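Local coordinates for HTH-type dhaKLM operon transcriptional activator DhaS (Lactococcus lactis, PDB 2IU5), which activates transcription of the dhaKLM operon in complex with DhaQ once dihydroxyacetone is present, binding an inverted repeat that partly overlaps the -35 promoter sequence, at residues Thr14-Ile18 against Thr49-Phe54; Tyr100-Phe104 against Arg158-Ile162. The protein carries 1 engineered substitution. Numbering follows the deposited sequence.

The two contacts follow one another along the chain and lie in different parts of this TetR-family regulator, their centres 26 Å apart and their nearest atoms about 13 Å apart. Interaction 1 belongs to the DNA-binding part and packs the first turns of helix 13-28 against the loop that follows helix 36-43; interaction 2 belongs to the C-terminal part and crosses helix 97-106 with helix 139-163. They share no element. Both are partly buried, with comparable areas of 329 and 313 Å². Interaction 1 is van der Waals packing of Ile18, Thr14 and Gln15 on aromatic rings, with no polar bond between its segments, whereas interaction 2 adds a hydrogen bond and a CH-pi contact to its apolar centre.

Interaction 1. Residues Thr14-Ile18 against Thr49-Phe54; sequences TQKII and TFYNYF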
ATOM      1  N   THR A  14      20.200 -19.940 -21.519  1.00 21.45           N
ATOM      2  CA  THR A  14      20.767 -20.662 -20.385  1.00 20.90           C
ATOM      3  C   THR A  14      20.330 -20.041 -19.071  1.00 21.46           C
ATOM      4  O   THR A  14      20.006 -20.749 -18.125  1.00 19.75           O
ATOM      5  CB  THR A  14      22.307 -20.721 -20.460  1.00 23.29           C
ATOM      6  OG1 THR A  14      22.696 -21.373 -21.676  1.00 23.86           O
ATOM      7  CG2 THR A  14      22.871 -21.496 -19.272  1.00 21.98           C
ATOM      8  N   GLN A  15      20.320 -18.715 -19.011  1.00 19.65           N
ATOM      9  CA  GLN A  15      19.823 -18.030 -17.822  1.00 20.05           C
ATOM     10  C   GLN A  15      18.424 -18.481 -17.453  1.00 19.58           C
ATOM     11  O   GLN A  15      18.129 -18.695 -16.273  1.00 20.48           O
ATOM     12  CB  GLN A  15      19.854 -16.506 -17.980  1.00 19.93           C
ATOM     13  CG  GLN A  15      21.261 -15.941 -18.152  1.00 20.22           C
ATOM     14  CD  GLN A  15      21.686 -15.804 -19.608  1.00 21.04           C
ATOM     15  OE1 GLN A  15      21.398 -16.656 -20.447  1.00 21.52           O
ATOM     16  NE2 GLN A  15      22.383 -14.720 -19.919  1.00 20.61           N
ATOM     17  N   LYS A  16      17.560 -18.623 -18.463  1.00 20.03           N
ATOM     18  CA  LYS A  16      16.177 -19.002 -18.203  1.00 20.86           C
ATOM     19  C   LYS A  16      16.084 -20.413 -17.641  1.00 19.89           C
ATOM     20  O   LYS A  16      15.243 -20.679 -16.774  1.00 22.15           O
ATOM     21  CB  LYS A  16      15.304 -18.812 -19.455  1.00 21.73           C
ATOM     22  CG  LYS A  16      14.991 -17.353 -19.676  1.00 22.26           C
ATOM     23  CD  LYS A  16      14.096 -17.126 -20.890  1.00 27.67           C
ATOM     24  CE  LYS A  16      12.979 -16.177 -20.460  1.00 30.11           C
ATOM     25  NZ  LYS A  16      11.785 -16.131 -21.357  1.00 35.05           N
ATOM     26  N   ILE A  17      16.940 -21.306 -18.132  1.00 18.71           N
ATOM     27  CA  ILE A  17      16.981 -22.683 -17.635  1.00 19.73           C
ATOM     28  C   ILE A  17      17.437 -22.713 -16.177  1.00 19.91           C
ATOM     29  O   ILE A  17      16.843 -23.402 -15.332  1.00 20.24           O
ATOM     30  CB  ILE A  17      17.865 -23.549 -18.541  1.00 19.42           C
ATOM     31  CG1 ILE A  17      17.258 -23.673 -19.936  1.00 21.36           C
ATOM     32  CG2 ILE A  17      18.101 -24.930 -17.923  1.00 21.46           C
ATOM     33  CD1 ILE A  17      18.224 -24.310 -20.898  1.00 23.83           C
ATOM     34  N   ILE A  18      18.492 -21.954 -15.887  1.00 17.80           N
ATOM     35  CA  ILE A  18      19.015 -21.889 -14.520  1.00 18.78           C
ATOM     36  C   ILE A  18      17.950 -21.293 -13.592  1.00 19.66           C
ATOM     37  O   ILE A  18      17.687 -21.814 -12.516  1.00 19.13           O
ATOM     38  CB  ILE A  18      20.299 -21.049 -14.492  1.00 18.88           C
ATOM     39  CG1 ILE A  18      21.419 -21.777 -15.241  1.00 18.53           C
ATOM     40  CG2 ILE A  18      20.727 -20.798 -13.061  1.00 21.57           C
ATOM     41  CD1 ILE A  18      22.614 -20.854 -15.501  1.00 19.99           C
ATOM     42  N   THR A  49      29.233 -23.614 -15.486  1.00 22.23           N
ATOM     43  CA  THR A  49      28.529 -22.760 -16.443  1.00 22.72           C
ATOM     44  C   THR A  49      27.738 -21.667 -15.719  1.00 21.59           C
ATOM     45  O   THR A  49      27.544 -20.579 -16.263  1.00 23.37           O
ATOM     46  CB  THR A  49      27.608 -23.604 -17.356  1.00 23.39           C
ATOM     47  OG1 THR A  49      28.415 -24.511 -18.120  1.00 25.40           O
ATOM     48  CG2 THR A  49      26.832 -22.731 -18.308  1.00 23.58           C
ATOM     49  N   PHE A  50      27.286 -21.941 -14.504  1.00 20.80           N
ATOM     50  CA  PHE A  50      26.518 -20.951 -13.732  1.00 19.77           C
ATOM     51  C   PHE A  50      27.286 -19.650 -13.694  1.00 20.90           C
ATOM     52  O   PHE A  50      26.698 -18.571 -13.791  1.00 19.14           O
ATOM     53  CB  PHE A  50      26.321 -21.486 -12.315  1.00 19.59           C
ATOM     54  CG  PHE A  50      25.566 -20.574 -11.366  1.00 18.68           C
ATOM     55  CD1 PHE A  50      24.186 -20.686 -11.233  1.00 19.27           C
ATOM     56  CD2 PHE A  50      26.244 -19.625 -10.602  1.00 19.72           C
ATOM     57  CE1 PHE A  50      23.478 -19.864 -10.358  1.00 19.95           C
ATOM     58  CE2 PHE A  50      25.538 -18.802  -9.724  1.00 20.18           C
ATOM     59  CZ  PHE A  50      24.178 -18.917  -9.603  1.00 18.69           C
ATOM     60  N   TYR A  51      28.604 -19.740 -13.564  1.00 19.84           N
ATOM     61  CA  TYR A  51      29.446 -18.553 -13.349  1.00 19.96           C
ATOM     62  C   TYR A  51      29.745 -17.734 -14.596  1.00 21.49           C
ATOM     63  O   TYR A  51      30.371 -16.657 -14.548  1.00 22.25           O
ATOM     64  CB  TYR A  51      30.722 -19.028 -12.631  1.00 19.80           C
ATOM     65  CG  TYR A  51      30.304 -19.569 -11.292  1.00 19.17           C
ATOM     66  CD1 TYR A  51      29.997 -18.702 -10.244  1.00 21.06           C
ATOM     67  CD2 TYR A  51      30.209 -20.934 -11.075  1.00 19.13           C
ATOM     68  CE1 TYR A  51      29.600 -19.200  -9.004  1.00 19.40           C
ATOM     69  CE2 TYR A  51      29.814 -21.437  -9.837  1.00 18.39           C
ATOM     70  CZ  TYR A  51      29.517 -20.558  -8.815  1.00 20.85           C
ATOM     71  OH  TYR A  51      29.127 -21.038  -7.582  1.00 21.38           O
ATOM     72  N   ASN A  52      29.295 -18.232 -15.741  1.00 20.03           N
ATOM     73  CA  ASN A  52      29.315 -17.396 -16.929  1.00 21.73           C
ATOM     74  C   ASN A  52      28.238 -16.335 -16.798  1.00 21.02           C
ATOM     75  O   ASN A  52      28.249 -15.368 -17.557  1.00 21.35           O
ATOM     76  CB  ASN A  52      29.062 -18.245 -18.165  1.00 21.75           C
ATOM     77  CG  ASN A  52      30.301 -19.002 -18.607  1.00 25.44           C
ATOM     78  OD1 ASN A  52      30.217 -20.145 -19.046  1.00 33.22           O
ATOM     79  ND2 ASN A  52      31.456 -18.364 -18.491  1.00 29.12           N
ATOM     80  N   TYR A  53      27.322 -16.508 -15.845  1.00 20.33           N
ATOM     81  CA  TYR A  53      26.114 -15.685 -15.787  1.00 21.66           C
ATOM     82  C   TYR A  53      25.841 -15.030 -14.433  1.00 21.13           C
ATOM     83  O   TYR A  53      25.375 -13.896 -14.387  1.00 21.24           O
ATOM     84  CB  TYR A  53      24.892 -16.496 -16.205  1.00 20.34           C
ATOM     85  CG  TYR A  53      25.053 -17.130 -17.563  1.00 22.38           C
ATOM     86  CD1 TYR A  53      24.978 -16.362 -18.720  1.00 23.99           C
ATOM     87  CD2 TYR A  53      25.286 -18.495 -17.690  1.00 23.91           C
ATOM     88  CE1 TYR A  53      25.129 -16.950 -19.973  1.00 24.57           C
ATOM     89  CE2 TYR A  53      25.439 -19.089 -18.936  1.00 24.01           C
ATOM     90  CZ  TYR A  53      25.358 -18.318 -20.057  1.00 24.80           C
ATOM     91  OH  TYR A  53      25.513 -18.927 -21.289  1.00 28.20           O
ATOM     92  N   PHE A  54      26.124 -15.729 -13.338  1.00 20.52           N
ATOM     93  CA  PHE A  54      25.777 -15.228 -12.010  1.00 21.06           C
ATOM     94  C   PHE A  54      26.874 -15.558 -11.031  1.00 20.43           C
ATOM     95  O   PHE A  54      27.498 -16.600 -11.166  1.00 22.34           O
ATOM     96  CB  PHE A  54      24.504 -15.886 -11.504  1.00 20.25           C
ATOM     97  CG  PHE A  54      23.350 -15.750 -12.452  1.00 20.83           C
ATOM     98  CD1 PHE A  54      22.727 -14.521 -12.614  1.00 21.71           C
ATOM     99  CD2 PHE A  54      22.901 -16.845 -13.169  1.00 21.17           C
ATOM    100  CE1 PHE A  54      21.658 -14.392 -13.494  1.00 21.35           C
ATOM    101  CE2 PHE A  54      21.831 -16.716 -14.049  1.00 20.48           C
ATOM    102  CZ  PHE A  54      21.218 -15.482 -14.201  1.00 20.52           C
TER
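Three rings from residues 49-54 form an uneven apolar wall, and one flank of helix 13-28 is pressed into it. Ile18 is the main projection on the helix side: it points at the wall and enters the hollow between the rings, its CG2 lying 3.9 Å from CD1 of Phe50 and 4.3 Å from CE2 of Phe54, while its CD1 reaches to 4.2 Å from CD2 of Tyr53. One turn earlier, Tyr53 fits between Thr14 and Gln15. Thr14 CG2 comes to 3.5 Å from Tyr53 CE2, and Gln15 bends its amide end inward until NE2 is 3.3 Å from Tyr53 CD1, a van der Waals approach. The CG of Gln15 meets CZ of Phe54 at 4.0 Å, so that Tyr53 and Phe54 both pack on this side chain. The rings converge because residues 49-54 curl back on themselves, with Phe50 O accepting from the backbone N of both Tyr53 and Phe54. This segment closes the predicted helix-turn-helix motif, and the contact ties it to the first helix of the tetR-type domain. Beyond it, Ile18 also touches Ile39 and Met40 of helix 36-43, and helix 57-73 supplies Leu60 and Trp63, the latter edge-to-face with Phe54.

Interaction 2. Residues Tyr100-Phe104 against Arg158-Ile162; sequences YQKIF and RESII
Phe104 and Ile161 carry most of this contact, with 83 and 82 Å² covered respectively, and Gln101 adds the polar link. Both segments are regular alpha-helix, represented within them by Phe104 N to Tyr100 O at 2.9 Å and Ile162 N to Arg158 O at 3.0 Å. Their axes approach to 9.4 Å with a signed crossing angle of -107°, and the closest CA pair is Gln101 and Ile162, 5.2 Å apart. Ile161 (chi1 m, chi2 t) points across the gap and sets its CG2 3.9 Å from Tyr100 CB, 3.9 Å from Gln101 CG and 4.1 Å from Phe104 CE2, at the edge of that ring. Phe104, with chi1 at -79°, also points at the opposing helix. One face of its ring receives Arg158, whose chain is extended (chi1 to chi3 all t): CG stands 3.9 Å from the ring centroid and 19° off the normal, a CH-pi contact, while the guanidinium is too distant for more than a weak attraction. Such a steep crossing suits the all-helical C-terminal part of a TetR-family regulator, where the short helix 97-106 lies across the end of the long helix 139-163. Phe110 and Phe114 of helix 110-132 both meet Phe104 edge-to-face, and Phe114 touches Ile161 as well. Gln101 (chi1 m, chi2 t) stretches towards the last turn of helix 139-163 and donates from NE2 to Ile161 O at 2.9 Å, with an N-H...O angle of 154°. Ile162 starts away from helix 97-106, but its CG1 returns to 4.2 Å from Phe104 CD2.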
ATOM      1  N   TYR A 100       7.583 -16.525  -3.508  1.00 18.79           N
ATOM      2  CA  TYR A 100       7.434 -15.123  -3.094  1.00 20.15           C
ATOM      3  C   TYR A 100       7.187 -14.966  -1.604  1.00 19.78           C
ATOM      4  O   TYR A 100       7.666 -13.996  -1.000  1.00 19.36           O
ATOM      5  CB  TYR A 100       6.469 -14.300  -3.983  1.00 20.52           C
ATOM      6  CG  TYR A 100       7.181 -14.003  -5.272  1.00 19.90           C
ATOM      7  CD1 TYR A 100       8.188 -13.029  -5.306  1.00 21.94           C
ATOM      8  CD2 TYR A 100       6.882 -14.680  -6.438  1.00 20.94           C
ATOM      9  CE1 TYR A 100       8.878 -12.732  -6.463  1.00 21.62           C
ATOM     10  CE2 TYR A 100       7.577 -14.383  -7.626  1.00 21.71           C
ATOM     11  CZ  TYR A 100       8.567 -13.405  -7.616  1.00 22.16           C
ATOM     12  OH  TYR A 100       9.263 -13.101  -8.756  1.00 23.50           O
ATOM     13  N   GLN A 101       6.455 -15.885  -0.983  1.00 19.70           N
ATOM     14  CA  GLN A 101       6.363 -15.892   0.477  1.00 19.96           C
ATOM     15  C   GLN A 101       7.767 -15.902   1.086  1.00 20.58           C
ATOM     16  O   GLN A 101       8.057 -15.152   2.035  1.00 20.78           O
ATOM     17  CB  GLN A 101       5.671 -17.156   0.984  1.00 21.66           C
ATOM     18  CG  GLN A 101       4.209 -17.241   0.720  1.00 26.13           C
ATOM     19  CD  GLN A 101       3.615 -18.499   1.314  1.00 29.84           C
ATOM     20  OE1 GLN A 101       4.343 -19.433   1.685  1.00 29.37           O
ATOM     21  NE2 GLN A 101       2.291 -18.535   1.412  1.00 31.26           N
ATOM     22  N   LYS A 102       8.634 -16.755   0.539  1.00 19.81           N
ATOM     23  CA  LYS A 102      10.003 -16.815   1.026  1.00 19.54           C
ATOM     24  C   LYS A 102      10.775 -15.535   0.829  1.00 20.22           C
ATOM     25  O   LYS A 102      11.523 -15.126   1.710  1.00 21.56           O
ATOM     26  CB  LYS A 102      10.747 -18.014   0.457  1.00 19.04           C
ATOM     27  CG  LYS A 102      10.199 -19.312   0.988  1.00 18.76           C
ATOM     28  CD  LYS A 102      10.813 -20.508   0.276  1.00 21.37           C
ATOM     29  CE  LYS A 102      10.213 -21.777   0.837  1.00 22.32           C
ATOM     30  NZ  LYS A 102      10.526 -23.004   0.043  1.00 23.22           N
ATOM     31  N   ILE A 103      10.596 -14.905  -0.318  1.00 18.96           N
ATOM     32  CA  ILE A 103      11.307 -13.664  -0.611  1.00 21.27           C
ATOM     33  C   ILE A 103      10.857 -12.538   0.314  1.00 20.34           C
ATOM     34  O   ILE A 103      11.684 -11.728   0.754  1.00 21.37           O
ATOM     35  CB  ILE A 103      11.094 -13.235  -2.047  1.00 22.51           C
ATOM     36  CG1 ILE A 103      11.661 -14.280  -3.019  1.00 24.53           C
ATOM     37  CG2 ILE A 103      11.717 -11.858  -2.280  1.00 25.02           C
ATOM     38  CD1 ILE A 103      13.095 -14.642  -2.769  1.00 28.30           C
ATOM     39  N   PHE A 104       9.568 -12.460   0.628  1.00 20.35           N
ATOM     40  CA  PHE A 104       9.125 -11.426   1.553  1.00 22.47           C
ATOM     41  C   PHE A 104       9.780 -11.600   2.919  1.00 23.03           C
ATOM     42  O   PHE A 104       9.954 -10.616   3.641  1.00 25.44           O
ATOM     43  CB  PHE A 104       7.602 -11.378   1.692  1.00 23.07           C
ATOM     44  CG  PHE A 104       6.922 -10.677   0.567  1.00 23.43           C
ATOM     45  CD1 PHE A 104       7.158  -9.330   0.331  1.00 24.80           C
ATOM     46  CD2 PHE A 104       6.048 -11.358  -0.269  1.00 23.33           C
ATOM     47  CE1 PHE A 104       6.516  -8.678  -0.729  1.00 25.94           C
ATOM     48  CE2 PHE A 104       5.407 -10.712  -1.326  1.00 24.59           C
ATOM     49  CZ  PHE A 104       5.651  -9.366  -1.546  1.00 23.65           C
ATOM     50  N   ARG A 158       0.499  -8.710  -1.931  1.00 19.08           N
ATOM     51  CA  ARG A 158       1.431  -9.101  -0.873  1.00 19.29           C
ATOM     52  C   ARG A 158       0.743  -9.881   0.243  1.00 18.41           C
ATOM     53  O   ARG A 158       1.224 -10.935   0.659  1.00 20.80           O
ATOM     54  CB  ARG A 158       2.149  -7.886  -0.272  1.00 21.02           C
ATOM     55  CG  ARG A 158       3.047  -8.271   0.915  1.00 21.60           C
ATOM     56  CD  ARG A 158       3.800  -7.065   1.492  1.00 25.59           C
ATOM     57  NE  ARG A 158       4.527  -7.366   2.726  1.00 30.13           N
ATOM     58  CZ  ARG A 158       3.982  -7.421   3.939  1.00 33.13           C
ATOM     59  NH1 ARG A 158       2.683  -7.197   4.116  1.00 34.93           N
ATOM     60  NH2 ARG A 158       4.748  -7.705   4.990  1.00 34.58           N
ATOM     61  N   GLU A 159      -0.377  -9.379   0.739  1.00 19.22           N
ATOM     62  CA  GLU A 159      -1.073 -10.074   1.824  1.00 21.21           C
ATOM     63  C   GLU A 159      -1.532 -11.458   1.382  1.00 20.26           C
ATOM     64  O   GLU A 159      -1.398 -12.423   2.128  1.00 21.62           O
ATOM     65  CB  GLU A 159      -2.257  -9.256   2.332  1.00 23.21           C
ATOM     66  CG  GLU A 159      -3.062  -9.978   3.396  1.00 28.60           C
ATOM     67  CD  GLU A 159      -4.272  -9.175   3.840  1.00 34.92           C
ATOM     68  OE1 GLU A 159      -4.809  -8.411   3.003  1.00 40.61           O
ATOM     69  OE2 GLU A 159      -4.676  -9.310   5.016  1.00 36.97           O
ATOM     70  N   SER A 160      -2.069 -11.564   0.174  1.00 20.73           N
ATOM     71  CA  SER A 160      -2.561 -12.850  -0.322  1.00 20.94           C
ATOM     72  C   SER A 160      -1.402 -13.845  -0.449  1.00 19.92           C
ATOM     73  O   SER A 160      -1.528 -15.023  -0.099  1.00 20.37           O
ATOM     74  CB  SER A 160      -3.165 -12.632  -1.695  1.00 22.81           C
ATOM     75  OG  SER A 160      -4.356 -11.887  -1.536  1.00 26.64           O
ATOM     76  N   ILE A 161      -0.274 -13.371  -0.944  1.00 19.51           N
ATOM     77  CA  ILE A 161       0.902 -14.235  -1.068  1.00 19.61           C
ATOM     78  C   ILE A 161       1.313 -14.738   0.308  1.00 21.42           C
ATOM     79  O   ILE A 161       1.503 -15.935   0.521  1.00 22.12           O
ATOM     80  CB  ILE A 161       2.061 -13.471  -1.716  1.00 20.10           C
ATOM     81  CG1 ILE A 161       1.774 -13.341  -3.211  1.00 19.74           C
ATOM     82  CG2 ILE A 161       3.371 -14.232  -1.535  1.00 20.82           C
ATOM     83  CD1 ILE A 161       2.614 -12.332  -3.932  1.00 20.18           C
ATOM     84  N   ILE A 162       1.454 -13.818   1.250  1.00 20.53           N
ATOM     85  CA  ILE A 162       1.935 -14.195   2.569  1.00 22.05           C
ATOM     86  C   ILE A 162       0.975 -15.173   3.256  1.00 22.79           C
ATOM     87  O   ILE A 162       1.424 -16.093   3.968  1.00 23.73           O
ATOM     88  CB  ILE A 162       2.210 -12.938   3.431  1.00 22.41           C
ATOM     89  CG1 ILE A 162       3.387 -12.168   2.840  1.00 22.90           C
ATOM     90  CG2 ILE A 162       2.440 -13.288   4.900  1.00 23.17           C
ATOM     91  CD1 ILE A 162       3.695 -10.863   3.552  1.00 26.44           C
TER